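Local coordinates for protein lactate dehydrogenase, adjacent gene encodes predicted malate dehydrogenase (Cryptosporidium parvum, PDB 4ND2) that probably catalyses the NAD-dependent interconversion of (S)-lactate and pyruvate, and here holds pyruvate together with an analogue of the cofactor, at residues G16-Y21 with A235-A240; S73-I78 with K242-Y247; I218-V223 with T229-F234; N27-V32 with A246-K251. All blocks are in the same frame, centred on the assembly; numbering follows the deposited sequence.

Contact 1. Residues G16-Y21 with A235-A240; sequences GGNIAY and APAAAA. With A3D (3-acetylpyridine adenine dinucleotide), chain C.
Ile19 and Asn18 meet Ala237 and Ala240 in a buried helix-to-helix contact, where helix 14-26 of the Rossmann-type NAD binding domain packs on helix 234-248 of the C-terminal domain. The two short axes come within 8.4 Å and cross at -48°, a close approach that suits alanines on one side. Ala237 is central: its CB lies 3.5 Å from Asn18 CB and 3.9 Å from Ile19 CG1. Ile19 reaches along the partner helix with CG1 anti to its own carbonyl carbon (chi1 -70°), which also sets CG1 against Ala237 O, and CD1 at the far end rests 4.1 Å from Ala240 CB. Both Ile19 and Ala240 also touch Ile120. Asn18 uses its CB here, while its ND2 makes a weak hydrogen bond to Tyr233 O at the start of the partner helix. The cofactor analogue borders the second helix, with Pro236 CG 3.6 Å from C4N of the acetylpyridine ring, and Gly16 belongs to the predicted glycine-rich NAD site at the start of the first. No hydrogen bond or charge pair joins the two segments, so they cohere through van der Waals contact of small side chains and backbone rather than through directed bonds.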
loop_
_atom_site.group_PDB
_atom_site.type_symbol
_atom_site.label_atom_id
_atom_site.label_comp_id
_atom_site.label_asym_id
_atom_site.label_seq_id
_atom_site.Cartn_x
_atom_site.Cartn_y
_atom_site.Cartn_z
ATOM N N GLY A 16 -1.665 0.725 22.645
ATOM C CA GLY A 16 -0.314 0.233 22.401
ATOM C C GLY A 16 -0.251 -0.941 21.445
ATOM O O GLY A 16 0.582 -0.966 20.538
ATOM N N GLY A 17 -1.135 -1.913 21.643
ATOM C CA GLY A 17 -1.188 -3.091 20.783
ATOM C C GLY A 17 -1.571 -2.757 19.354
ATOM O O GLY A 17 -0.983 -3.287 18.412
ATOM N N ASN A 18 -2.555 -1.874 19.190
ATOM C CA ASN A 18 -2.963 -1.418 17.859
ATOM C C ASN A 18 -1.850 -0.688 17.120
ATOM O O ASN A 18 -1.678 -0.879 15.920
ATOM C CB ASN A 18 -4.194 -0.509 17.939
ATOM C CG ASN A 18 -5.494 -1.282 17.977
ATOM O OD1 ASN A 18 -5.537 -2.483 17.709
ATOM N ND2 ASN A 18 -6.575 -0.585 18.292
ATOM N N ILE A 19 -1.098 0.147 17.831
ATOM C CA ILE A 19 0.029 0.853 17.219
ATOM C C ILE A 19 1.036 -0.148 16.654
ATOM O O ILE A 19 1.457 -0.034 15.502
ATOM C CB ILE A 19 0.732 1.793 18.219
ATOM C CG1 ILE A 19 -0.175 2.982 18.550
ATOM C CG2 ILE A 19 2.056 2.289 17.652
ATOM C CD1 ILE A 19 0.317 3.829 19.705
ATOM N N ALA A 20 1.417 -1.127 17.468
ATOM C CA ALA A 20 2.375 -2.151 17.045
ATOM C C ALA A 20 1.886 -2.902 15.807
ATOM O O ALA A 20 2.657 -3.164 14.882
ATOM C CB ALA A 20 2.640 -3.123 18.185
ATOM N N TYR A 21 0.596 -3.228 15.808
ATOM C CA TYR A 21 -0.072 -3.949 14.723
ATOM C C TYR A 21 0.048 -3.195 13.399
ATOM O O TYR A 21 0.434 -3.765 12.376
ATOM C CB TYR A 21 -1.552 -4.108 15.102
ATOM C CG TYR A 21 -2.392 -5.117 14.343
ATOM C CD1 TYR A 21 -1.864 -6.325 13.889
ATOM C CD2 TYR A 21 -3.755 -4.891 14.156
ATOM C CE1 TYR A 21 -2.660 -7.250 13.233
ATOM C CE2 TYR A 21 -4.557 -5.811 13.505
ATOM C CZ TYR A 21 -4.007 -6.991 13.049
ATOM O OH TYR A 21 -4.813 -7.906 12.409
ATOM N N ALA A 235 -8.784 4.597 16.410
ATOM C CA ALA A 235 -8.414 5.873 15.783
ATOM C C ALA A 235 -7.246 6.580 16.482
ATOM O O ALA A 235 -6.369 7.112 15.805
ATOM C CB ALA A 235 -9.622 6.798 15.669
ATOM N N PRO A 236 -7.225 6.598 17.832
ATOM C CA PRO A 236 -6.053 7.176 18.507
ATOM C C PRO A 236 -4.736 6.487 18.138
ATOM O O PRO A 236 -3.708 7.154 18.016
ATOM C CB PRO A 236 -6.368 6.981 19.992
ATOM C CG PRO A 236 -7.853 6.952 20.055
ATOM C CD PRO A 236 -8.298 6.275 18.791
ATOM N N ALA A 237 -4.775 5.167 17.962
ATOM C CA ALA A 237 -3.597 4.410 17.538
ATOM C C ALA A 237 -3.149 4.840 16.142
ATOM O O ALA A 237 -1.965 5.106 15.915
ATOM C CB ALA A 237 -3.893 2.918 17.552
ATOM N N ALA A 238 -4.106 4.904 15.218
ATOM C CA ALA A 238 -3.824 5.277 13.835
ATOM C C ALA A 238 -3.262 6.691 13.752
ATOM O O ALA A 238 -2.340 6.946 12.978
ATOM C CB ALA A 238 -5.078 5.152 12.986
ATOM N N ALA A 239 -3.822 7.596 14.555
ATOM C CA ALA A 239 -3.362 8.983 14.610
ATOM C C ALA A 239 -1.896 9.073 15.025
ATOM O O ALA A 239 -1.120 9.825 14.433
ATOM C CB ALA A 239 -4.229 9.784 15.569
ATOM N N ALA A 240 -1.522 8.299 16.043
ATOM C CA ALA A 240 -0.138 8.263 16.521
ATOM C C ALA A 240 0.821 7.763 15.441
ATOM O O ALA A 240 1.939 8.269 15.321
ATOM C CB ALA A 240 -0.031 7.390 17.762
HETATM P PA A3D C . -5.164 0.552 28.710
HETATM O O1A A3D C . -5.755 -0.434 27.740
HETATM O O2A A3D C . -5.595 0.518 30.153
HETATM O O5B A3D C . -3.569 0.410 28.665
HETATM C C5B A3D C . -2.714 1.070 29.591
HETATM C C4B A3D C . -1.453 0.231 29.724
HETATM O O4B A3D C . -0.453 0.961 30.437
HETATM C C3B A3D C . -1.693 -1.069 30.492
HETATM O O3B A3D C . -1.350 -2.207 29.693
HETATM C C2B A3D C . -0.802 -0.959 31.716
HETATM O O2B A3D C . -0.219 -2.200 32.124
HETATM C C1B A3D C . 0.251 0.032 31.258
HETATM N N9A A3D C . 0.953 0.702 32.372
HETATM C C8A A3D C . 0.450 1.091 33.560
HETATM N N7A A3D C . 1.420 1.668 34.313
HETATM C C5A A3D C . 2.559 1.645 33.602
HETATM C C6A A3D C . 3.953 2.087 33.799
HETATM N N6A A3D C . 4.339 2.688 34.951
HETATM N N1A A3D C . 4.827 1.871 32.787
HETATM C C2A A3D C . 4.469 1.276 31.631
HETATM N N3A A3D C . 3.216 0.850 31.390
HETATM C C4A A3D C . 2.242 1.008 32.320
HETATM O O3 A3D C . -5.386 2.069 28.204
HETATM P PN A3D C . -5.536 2.521 26.658
HETATM O O1N A3D C . -6.951 2.268 26.222
HETATM O O2N A3D C . -4.400 1.962 25.847
HETATM O O5D A3D C . -5.305 4.106 26.790
HETATM C C5D A3D C . -4.025 4.587 27.188
HETATM C C4D A3D C . -4.054 6.080 27.490
HETATM O O4D A3D C . -4.336 6.816 26.293
HETATM C C3D A3D C . -5.122 6.479 28.505
HETATM O O3D A3D C . -4.580 7.420 29.432
HETATM C C2D A3D C . -6.194 7.151 27.679
HETATM O O2D A3D C . -6.937 8.144 28.392
HETATM C C1D A3D C . -5.358 7.773 26.575
HETATM N N1N A3D C . -6.116 8.109 25.371
HETATM C C2N A3D C . -5.936 9.324 24.832
HETATM C C3N A3D C . -6.626 9.705 23.690
HETATM C C7N A3D C . -6.424 11.061 23.086
HETATM O O7N A3D C . -7.102 11.367 22.127
HETATM C C8N A3D C . -5.400 12.000 23.646
HETATM C C4N A3D C . -7.508 8.807 23.103
HETATM C C5N A3D C . -7.676 7.555 23.675
HETATM C C6N A3D C . -6.963 7.228 24.820
#

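Contact 2. Residues S73-I78 with K242-Y247; sequences SDVVII and KMAEAY
Tyr247 OH donates a 2.6 Å hydrogen bond to a water, and that water donates in turn to Asp74 O at 2.8 Å, bridging the end of helix 234-248 to the chain just before strand 75-78. The strand is an inner one of the parallel Rossmann sheet of the NAD binding domain, and the helix, from the C-terminal domain, lies against it. Apart from this water bridge the two segments meet mainly through apolar groups. Tyr247 has CG anti to its backbone N (chi1 -180°), which carries the ring from the helix out over the start of the strand, past Val75 running the other way. Val75 CG2 touches Tyr247 CD2 at 3.7 Å, and Asp74 O sits as far from Tyr247 CE2, both approaching the ring obliquely. The other methyl, Val75 CG1, is 4.3 Å from Ala244 CB, one helical turn back. Phe116 stacks on the tyrosine ring, and Ile2 of the third subunit packs on both Tyr247 and Asp74. The carboxylate of Asp74 is engaged separately, its OD2 accepting from Lys6 N of the neighbouring strand. On the side of the helix turned from the strand, Glu245 OE1 is gripped by two lysines: Lys251 NZ, and Lys242 NZ at 3.2 Å, which meets the oxygen on its syn side, 21° out of the carboxylate plane.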
loop_
_atom_site.group_PDB
_atom_site.type_symbol
_atom_site.label_atom_id
_atom_site.label_comp_id
_atom_site.label_asym_id
_atom_site.label_seq_id
_atom_site.Cartn_x
_atom_site.Cartn_y
_atom_site.Cartn_z
ATOM N N SER A 73 15.834 3.937 20.138
ATOM C CA SER A 73 14.515 4.157 19.549
ATOM C C SER A 73 14.463 5.523 18.870
ATOM O O SER A 73 14.876 6.527 19.450
ATOM C CB SER A 73 13.414 4.063 20.613
ATOM O OG SER A 73 13.254 2.730 21.073
ATOM N N ASP A 74 13.963 5.549 17.638
ATOM C CA ASP A 74 13.809 6.798 16.891
ATOM C C ASP A 74 12.581 7.551 17.374
ATOM O O ASP A 74 12.596 8.777 17.474
ATOM C CB ASP A 74 13.677 6.515 15.396
ATOM C CG ASP A 74 14.893 5.825 14.830
ATOM O OD1 ASP A 74 15.977 6.443 14.825
ATOM O OD2 ASP A 74 14.762 4.663 14.398
ATOM N N VAL A 75 11.515 6.804 17.655
ATOM C CA VAL A 75 10.274 7.373 18.157
ATOM C C VAL A 75 9.843 6.620 19.411
ATOM O O VAL A 75 9.964 5.396 19.481
ATOM C CB VAL A 75 9.152 7.297 17.097
ATOM C CG1 VAL A 75 7.847 7.876 17.635
ATOM C CG2 VAL A 75 9.573 8.020 15.825
ATOM N N VAL A 76 9.358 7.364 20.399
ATOM C CA VAL A 76 8.768 6.784 21.597
ATOM C C VAL A 76 7.329 7.270 21.692
ATOM O O VAL A 76 7.083 8.475 21.716
ATOM C CB VAL A 76 9.534 7.190 22.871
ATOM C CG1 VAL A 76 8.826 6.664 24.115
ATOM C CG2 VAL A 76 10.968 6.679 22.817
ATOM N N ILE A 77 6.384 6.332 21.727
ATOM C CA ILE A 77 4.971 6.663 21.865
ATOM C C ILE A 77 4.496 6.206 23.244
ATOM O O ILE A 77 4.567 5.018 23.570
ATOM C CB ILE A 77 4.117 6.019 20.752
ATOM C CG1 ILE A 77 4.694 6.364 19.373
ATOM C CG2 ILE A 77 2.674 6.492 20.851
ATOM C CD1 ILE A 77 4.035 5.639 18.221
ATOM N N ILE A 78 4.024 7.156 24.050
ATOM C CA ILE A 78 3.652 6.890 25.442
ATOM C C ILE A 78 2.143 6.714 25.583
ATOM O O ILE A 78 1.377 7.665 25.414
ATOM C CB ILE A 78 4.129 8.020 26.384
ATOM C CG1 ILE A 78 5.622 8.286 26.178
ATOM C CG2 ILE A 78 3.846 7.661 27.840
ATOM C CD1 ILE A 78 6.180 9.418 27.017
ATOM N N LYS A 242 0.382 8.024 12.149
ATOM C CA LYS A 242 0.515 9.098 11.163
ATOM C C LYS A 242 1.567 10.111 11.609
ATOM O O LYS A 242 2.361 10.582 10.799
ATOM C CB LYS A 242 -0.826 9.804 10.922
ATOM C CG LYS A 242 -1.938 8.924 10.356
ATOM C CD LYS A 242 -1.577 8.235 9.047
ATOM C CE LYS A 242 -1.373 9.228 7.910
ATOM N NZ LYS A 242 -1.037 8.528 6.643
ATOM N N MET A 243 1.588 10.421 12.903
ATOM C CA MET A 243 2.586 11.335 13.463
ATOM C C MET A 243 3.994 10.740 13.412
ATOM O O MET A 243 4.953 11.440 13.092
ATOM C CB MET A 243 2.221 11.717 14.900
ATOM C CG MET A 243 0.947 12.542 14.996
ATOM S SD MET A 243 0.448 12.921 16.685
ATOM C CE MET A 243 1.780 13.995 17.204
ATOM N N ALA A 244 4.108 9.449 13.722
ATOM C CA ALA A 244 5.386 8.741 13.634
ATOM C C ALA A 244 5.908 8.700 12.196
ATOM O O ALA A 244 7.105 8.890 11.967
ATOM C CB ALA A 244 5.255 7.327 14.189
ATOM N N GLU A 245 5.006 8.449 11.245
ATOM C CA GLU A 245 5.328 8.480 9.811
ATOM C C GLU A 245 5.923 9.818 9.374
ATOM O O GLU A 245 6.907 9.857 8.634
ATOM C CB GLU A 245 4.075 8.249 8.966
ATOM C CG GLU A 245 3.547 6.827 8.914
ATOM C CD GLU A 245 2.226 6.743 8.166
ATOM O OE1 GLU A 245 1.900 7.693 7.422
ATOM O OE2 GLU A 245 1.508 5.733 8.320
ATOM N N ALA A 246 5.292 10.907 9.809
ATOM C CA ALA A 246 5.732 12.256 9.454
ATOM C C ALA A 246 7.173 12.506 9.886
ATOM O O ALA A 246 7.954 13.101 9.142
ATOM C CB ALA A 246 4.809 13.293 10.073
ATOM N N TYR A 247 7.520 12.044 11.085
ATOM C CA TYR A 247 8.875 12.177 11.602
ATOM C C TYR A 247 9.853 11.278 10.846
ATOM O O TYR A 247 10.868 11.750 10.340
ATOM C CB TYR A 247 8.916 11.855 13.103
ATOM C CG TYR A 247 10.296 11.984 13.706
ATOM C CD1 TYR A 247 10.811 13.231 14.049
ATOM C CD2 TYR A 247 11.092 10.863 13.924
ATOM C CE1 TYR A 247 12.079 13.359 14.590
ATOM C CE2 TYR A 247 12.361 10.982 14.470
ATOM C CZ TYR A 247 12.849 12.231 14.799
ATOM O OH TYR A 247 14.106 12.352 15.343
HETATM O O HOH W 1 14.868 10.272 16.768
#

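Contact 3. Residues I218-V223 with T229-F234; sequences IAWKEV and TGTAYF. With PYR (pyruvic acid), chain D.
Trp220 presents the edge of its indole to Thr231: the methyl CG2 lies near the ring plane, 3.9 Å from Trp220 CE3, and the two side chains run obliquely to one another. Trp220 takes an unusual first torsion for a helix, CG lying between the backbone N and the carbonyl carbon (chi1 81°), and this lets the six-membered part of the ring approach the loop. Lys221 CG sits over one face of the indole, 3.3 Å above the plane and offset toward the rim, and Arg90 makes a cation-pi contact with the ring. A turn further along helix 206-227, Val223 aims directly at the loop, its CG1 3.7 Å from Ala232 CB. Between these two apolar pairs sits a water that takes a hydrogen bond from Ala232 N (2.8 Å) and gives one to Trp220 O and another to the carboxylate O of pyruvate, thereby linking helix, loop and ligand. The ligand touches both segments directly: Trp220 CB is 3.3 Å from the pyruvate carboxylate carbon C, and Thr231 CB is 3.6 Å from its methyl CB. Arg90, Arg153, Asn122 and His177 hydrogen-bond to the same ligand, so this helix and loop form one wall of the substrate pocket of a lactate dehydrogenase.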
loop_
_atom_site.group_PDB
_atom_site.type_symbol
_atom_site.label_atom_id
_atom_site.label_comp_id
_atom_site.label_asym_id
_atom_site.label_seq_id
_atom_site.Cartn_x
_atom_site.Cartn_y
_atom_site.Cartn_z
ATOM N N ILE A 218 -17.759 16.166 22.027
ATOM C CA ILE A 218 -18.207 15.068 22.900
ATOM C C ILE A 218 -17.946 13.668 22.328
ATOM O O ILE A 218 -18.355 12.671 22.926
ATOM C CB ILE A 218 -19.707 15.202 23.265
ATOM C CG1 ILE A 218 -20.614 15.113 22.024
ATOM C CG2 ILE A 218 -19.946 16.507 24.010
ATOM C CD1 ILE A 218 -21.092 13.721 21.669
ATOM N N ALA A 219 -17.257 13.596 21.191
ATOM C CA ALA A 219 -17.042 12.328 20.485
ATOM C C ALA A 219 -16.427 11.232 21.365
ATOM O O ALA A 219 -16.781 10.064 21.231
ATOM C CB ALA A 219 -16.177 12.552 19.251
ATOM N N TRP A 220 -15.519 11.608 22.264
ATOM C CA TRP A 220 -14.846 10.622 23.117
ATOM C C TRP A 220 -15.832 9.848 24.001
ATOM O O TRP A 220 -15.673 8.641 24.196
ATOM C CB TRP A 220 -13.737 11.274 23.957
ATOM C CG TRP A 220 -14.187 11.987 25.202
ATOM C CD1 TRP A 220 -14.685 13.255 25.292
ATOM C CD2 TRP A 220 -14.150 11.474 26.540
ATOM N NE1 TRP A 220 -14.968 13.561 26.602
ATOM C CE2 TRP A 220 -14.649 12.485 27.389
ATOM C CE3 TRP A 220 -13.748 10.256 27.103
ATOM C CZ2 TRP A 220 -14.761 12.316 28.771
ATOM C CZ3 TRP A 220 -13.859 10.088 28.483
ATOM C CH2 TRP A 220 -14.362 11.115 29.298
ATOM N N LYS A 221 -16.856 10.537 24.504
ATOM C CA LYS A 221 -17.875 9.917 25.354
ATOM C C LYS A 221 -18.810 9.017 24.556
ATOM O O LYS A 221 -19.235 7.973 25.048
ATOM C CB LYS A 221 -18.699 10.981 26.086
ATOM C CG LYS A 221 -17.879 11.864 27.004
ATOM C CD LYS A 221 -18.750 12.735 27.897
ATOM C CE LYS A 221 -17.892 13.554 28.850
ATOM N NZ LYS A 221 -18.681 14.552 29.623
ATOM N N GLU A 222 -19.132 9.424 23.329
ATOM C CA GLU A 222 -19.984 8.620 22.454
ATOM C C GLU A 222 -19.371 7.241 22.205
ATOM O O GLU A 222 -20.064 6.228 22.263
ATOM C CB GLU A 222 -20.219 9.324 21.116
ATOM C CG GLU A 222 -21.311 8.667 20.280
ATOM C CD GLU A 222 -21.386 9.185 18.857
ATOM O OE1 GLU A 222 -22.384 8.874 18.179
ATOM O OE2 GLU A 222 -20.460 9.893 18.404
ATOM N N VAL A 223 -18.075 7.216 21.919
ATOM C CA VAL A 223 -17.358 5.958 21.721
ATOM C C VAL A 223 -17.259 5.203 23.052
ATOM O O VAL A 223 -17.607 4.025 23.128
ATOM C CB VAL A 223 -15.950 6.195 21.133
ATOM C CG1 VAL A 223 -15.172 4.887 21.040
ATOM C CG2 VAL A 223 -16.052 6.859 19.764
ATOM N N THR A 229 -16.140 -0.814 28.384
ATOM C CA THR A 229 -14.937 -1.235 29.109
ATOM C C THR A 229 -13.745 -0.282 28.955
ATOM O O THR A 229 -12.700 -0.498 29.573
ATOM C CB THR A 229 -14.495 -2.642 28.663
ATOM O OG1 THR A 229 -14.260 -2.645 27.249
ATOM C CG2 THR A 229 -15.569 -3.668 28.997
ATOM N N GLY A 230 -13.886 0.763 28.140
ATOM C CA GLY A 230 -12.800 1.723 27.965
ATOM C C GLY A 230 -13.078 2.822 26.955
ATOM O O GLY A 230 -14.185 2.942 26.433
ATOM N N THR A 231 -12.052 3.626 26.687
ATOM C CA THR A 231 -12.139 4.727 25.731
ATOM C C THR A 231 -11.708 4.262 24.332
ATOM O O THR A 231 -11.304 3.113 24.152
ATOM C CB THR A 231 -11.295 5.931 26.202
ATOM O OG1 THR A 231 -10.050 5.476 26.750
ATOM C CG2 THR A 231 -12.042 6.717 27.272
ATOM N N ALA A 232 -11.814 5.154 23.347
ATOM C CA ALA A 232 -11.451 4.839 21.961
ATOM C C ALA A 232 -9.998 4.393 21.854
ATOM O O ALA A 232 -9.148 4.845 22.617
ATOM C CB ALA A 232 -11.688 6.047 21.064
ATOM N N TYR A 233 -9.711 3.511 20.902
ATOM C CA TYR A 233 -8.340 3.028 20.727
ATOM C C TYR A 233 -7.906 2.698 19.291
ATOM O O TYR A 233 -6.707 2.682 19.009
ATOM C CB TYR A 233 -8.075 1.840 21.666
ATOM C CG TYR A 233 -8.966 0.638 21.450
ATOM C CD1 TYR A 233 -8.483 -0.499 20.812
ATOM C CD2 TYR A 233 -10.280 0.622 21.906
ATOM C CE1 TYR A 233 -9.284 -1.610 20.616
ATOM C CE2 TYR A 233 -11.092 -0.487 21.715
ATOM C CZ TYR A 233 -10.590 -1.599 21.070
ATOM O OH TYR A 233 -11.392 -2.706 20.880
ATOM N N PHE A 234 -8.854 2.465 18.386
ATOM C CA PHE A 234 -8.520 2.236 16.974
ATOM C C PHE A 234 -8.018 3.514 16.291
ATOM O O PHE A 234 -6.957 3.513 15.666
ATOM C CB PHE A 234 -9.723 1.673 16.209
ATOM C CG PHE A 234 -10.052 0.247 16.557
ATOM C CD1 PHE A 234 -11.205 -0.070 17.264
ATOM C CD2 PHE A 234 -9.200 -0.782 16.181
ATOM C CE1 PHE A 234 -11.505 -1.387 17.582
ATOM C CE2 PHE A 234 -9.490 -2.100 16.501
ATOM C CZ PHE A 234 -10.644 -2.402 17.200
HETATM C C PYR D . -10.600 10.633 23.063
HETATM O O PYR D . -11.161 9.655 22.517
HETATM O OXT PYR D . -10.635 11.770 22.540
HETATM C CA PYR D . -9.905 10.458 24.341
HETATM O O3 PYR D . -9.168 11.339 24.754
HETATM C CB PYR D . -10.114 9.198 25.127
HETATM O O HOH W 2 -12.888 7.703 23.835
#

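Contact 4. Residues N27-V32 with A246-K251; sequences NLADVV and AYLKDK
Leu28 and Leu248 make the tight half of this contact, and Leu28 with Lys249 the looser one. Leu248 CD1 wedges in against the branch point of the other leucine, 3.8 Å from Leu28 CG, and lies at 4.0 Å from Leu28 CD1 and 4.1 Å from Leu28 CD2. The two side chains are angled across each other; Leu28 gets there because its CG stands anti to the backbone N (chi1 178°), which brings the end of the side chain nearer the helix than its CB direction would suggest. Ala29 CB adds a more distant touch to the same Leu248 methyl at 4.5 Å. Ile7 of the central strand 6-10 packs on both Ala29 and Leu248. Toward the partly exposed side, packing thins to one pair, Lys249 CE at 4.2 Å from Leu28 CD1. The lysine chain passes at a slant to Leu28 and bends at chi4 (-53°), while its NZ makes a weak hydrogen bond to Asn27 O of the third subunit. Each segment holds a helix C-terminus: Asn27 and Asp250 each have positive phi with two bonds back into the last turn. The leucines thus meet where two Schellman motifs end helices 14-26 and 234-248, beside the inner strands 6-10 and 30-34 of the Rossmann sheet.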
loop_
_atom_site.group_PDB
_atom_site.type_symbol
_atom_site.label_atom_id
_atom_site.label_comp_id
_atom_site.label_asym_id
_atom_site.label_seq_id
_atom_site.Cartn_x
_atom_site.Cartn_y
_atom_site.Cartn_z
ATOM N N ASN A 27 5.201 -1.947 7.723
ATOM C CA ASN A 27 6.660 -2.060 7.728
ATOM C C ASN A 27 7.333 -0.690 7.900
ATOM O O ASN A 27 8.356 -0.400 7.280
ATOM C CB ASN A 27 7.161 -2.766 6.461
ATOM C CG ASN A 27 8.626 -3.181 6.553
ATOM O OD1 ASN A 27 9.134 -3.516 7.623
ATOM N ND2 ASN A 27 9.307 -3.164 5.424
ATOM N N LEU A 28 6.741 0.145 8.751
ATOM C CA LEU A 28 7.275 1.477 9.042
ATOM C C LEU A 28 8.542 1.394 9.893
ATOM O O LEU A 28 9.476 2.177 9.713
ATOM C CB LEU A 28 6.216 2.316 9.763
ATOM C CG LEU A 28 6.589 3.736 10.191
ATOM C CD1 LEU A 28 6.902 4.602 8.979
ATOM C CD2 LEU A 28 5.465 4.343 11.016
ATOM N N ALA A 29 8.559 0.450 10.831
ATOM C CA ALA A 29 9.687 0.283 11.741
ATOM C C ALA A 29 9.583 -1.042 12.485
ATOM O O ALA A 29 8.565 -1.738 12.405
ATOM C CB ALA A 29 9.724 1.432 12.742
ATOM N N ASP A 30 10.652 -1.389 13.192
ATOM C CA ASP A 30 10.587 -2.421 14.221
ATOM C C ASP A 30 9.888 -1.813 15.427
ATOM O O ASP A 30 9.955 -0.600 15.643
ATOM C CB ASP A 30 11.985 -2.887 14.635
ATOM C CG ASP A 30 12.674 -3.724 13.570
ATOM O OD1 ASP A 30 12.012 -4.208 12.624
ATOM O OD2 ASP A 30 13.899 -3.912 13.697
ATOM N N VAL A 31 9.232 -2.656 16.217
ATOM C CA VAL A 31 8.475 -2.197 17.372
ATOM C C VAL A 31 8.943 -2.891 18.650
ATOM O O VAL A 31 9.147 -4.103 18.662
ATOM C CB VAL A 31 6.968 -2.463 17.187
ATOM C CG1 VAL A 31 6.186 -2.020 18.418
ATOM C CG2 VAL A 31 6.455 -1.757 15.940
ATOM N N VAL A 32 9.111 -2.109 19.714
ATOM C CA VAL A 32 9.309 -2.647 21.056
ATOM C C VAL A 32 8.089 -2.286 21.895
ATOM O O VAL A 32 7.860 -1.112 22.190
ATOM C CB VAL A 32 10.582 -2.084 21.720
ATOM C CG1 VAL A 32 10.723 -2.605 23.147
ATOM C CG2 VAL A 32 11.806 -2.445 20.895
ATOM N N ALA A 246 5.292 10.907 9.809
ATOM C CA ALA A 246 5.732 12.256 9.454
ATOM C C ALA A 246 7.173 12.506 9.886
ATOM O O ALA A 246 7.954 13.101 9.142
ATOM C CB ALA A 246 4.809 13.293 10.073
ATOM N N TYR A 247 7.520 12.044 11.085
ATOM C CA TYR A 247 8.875 12.177 11.602
ATOM C C TYR A 247 9.853 11.278 10.846
ATOM O O TYR A 247 10.868 11.750 10.340
ATOM C CB TYR A 247 8.916 11.855 13.103
ATOM C CG TYR A 247 10.296 11.984 13.706
ATOM C CD1 TYR A 247 10.811 13.231 14.049
ATOM C CD2 TYR A 247 11.092 10.863 13.924
ATOM C CE1 TYR A 247 12.079 13.359 14.590
ATOM C CE2 TYR A 247 12.361 10.982 14.470
ATOM C CZ TYR A 247 12.849 12.231 14.799
ATOM O OH TYR A 247 14.106 12.352 15.343
ATOM N N LEU A 248 9.538 9.986 10.775
ATOM C CA LEU A 248 10.452 8.994 10.203
ATOM C C LEU A 248 10.715 9.197 8.712
ATOM O O LEU A 248 11.806 8.902 8.234
ATOM C CB LEU A 248 9.930 7.573 10.450
ATOM C CG LEU A 248 9.950 7.102 11.910
ATOM C CD1 LEU A 248 9.148 5.819 12.081
ATOM C CD2 LEU A 248 11.376 6.905 12.392
ATOM N N LYS A 249 9.717 9.695 7.987
ATOM C CA LYS A 249 9.852 9.936 6.549
ATOM C C LYS A 249 10.115 11.407 6.210
ATOM O O LYS A 249 10.190 11.766 5.035
ATOM C CB LYS A 249 8.606 9.431 5.824
ATOM C CG LYS A 249 8.439 7.922 5.920
ATOM C CD LYS A 249 7.064 7.471 5.456
ATOM C CE LYS A 249 7.051 6.004 5.047
ATOM N NZ LYS A 249 8.091 5.645 4.036
ATOM N N ASP A 250 10.263 12.247 7.236
ATOM C CA ASP A 250 10.579 13.667 7.057
ATOM C C ASP A 250 9.597 14.319 6.084
ATOM O O ASP A 250 10.000 14.975 5.123
ATOM C CB ASP A 250 12.024 13.831 6.566
ATOM C CG ASP A 250 12.469 15.289 6.498
ATOM O OD1 ASP A 250 12.088 16.087 7.383
ATOM O OD2 ASP A 250 13.208 15.633 5.551
ATOM N N LYS A 251 8.308 14.130 6.344
ATOM C CA LYS A 251 7.259 14.526 5.400
ATOM C C LYS A 251 7.029 16.030 5.273
ATOM O O LYS A 251 6.498 16.481 4.255
ATOM C CB LYS A 251 5.924 13.886 5.782
ATOM C CG LYS A 251 5.832 12.396 5.520
ATOM C CD LYS A 251 4.393 11.937 5.676
ATOM C CE LYS A 251 4.279 10.428 5.677
ATOM N NZ LYS A 251 2.862 10.002 5.861
#

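In the fold
From the N terminus, residues 16-21, then 27-32, then 73-78 lay down a helix and two strands of the Rossmann domain, and each waits for helix 234-248 or its end, more than 160 residues later. Contact 3 is local, closing a short loop between helix 206-227 and the segment leading into helix 234-248, and it falls within the larger loops of the other three. After it, contact 1 closes, then contact 2 and finally contact 4. Contact 1 crosses both of the others, whereas contacts 2 and 4 share Ala246 and Tyr247. One helix of the C-terminal domain is thereby tied along its length to the nucleotide-binding domain, from cofactor to third subunit.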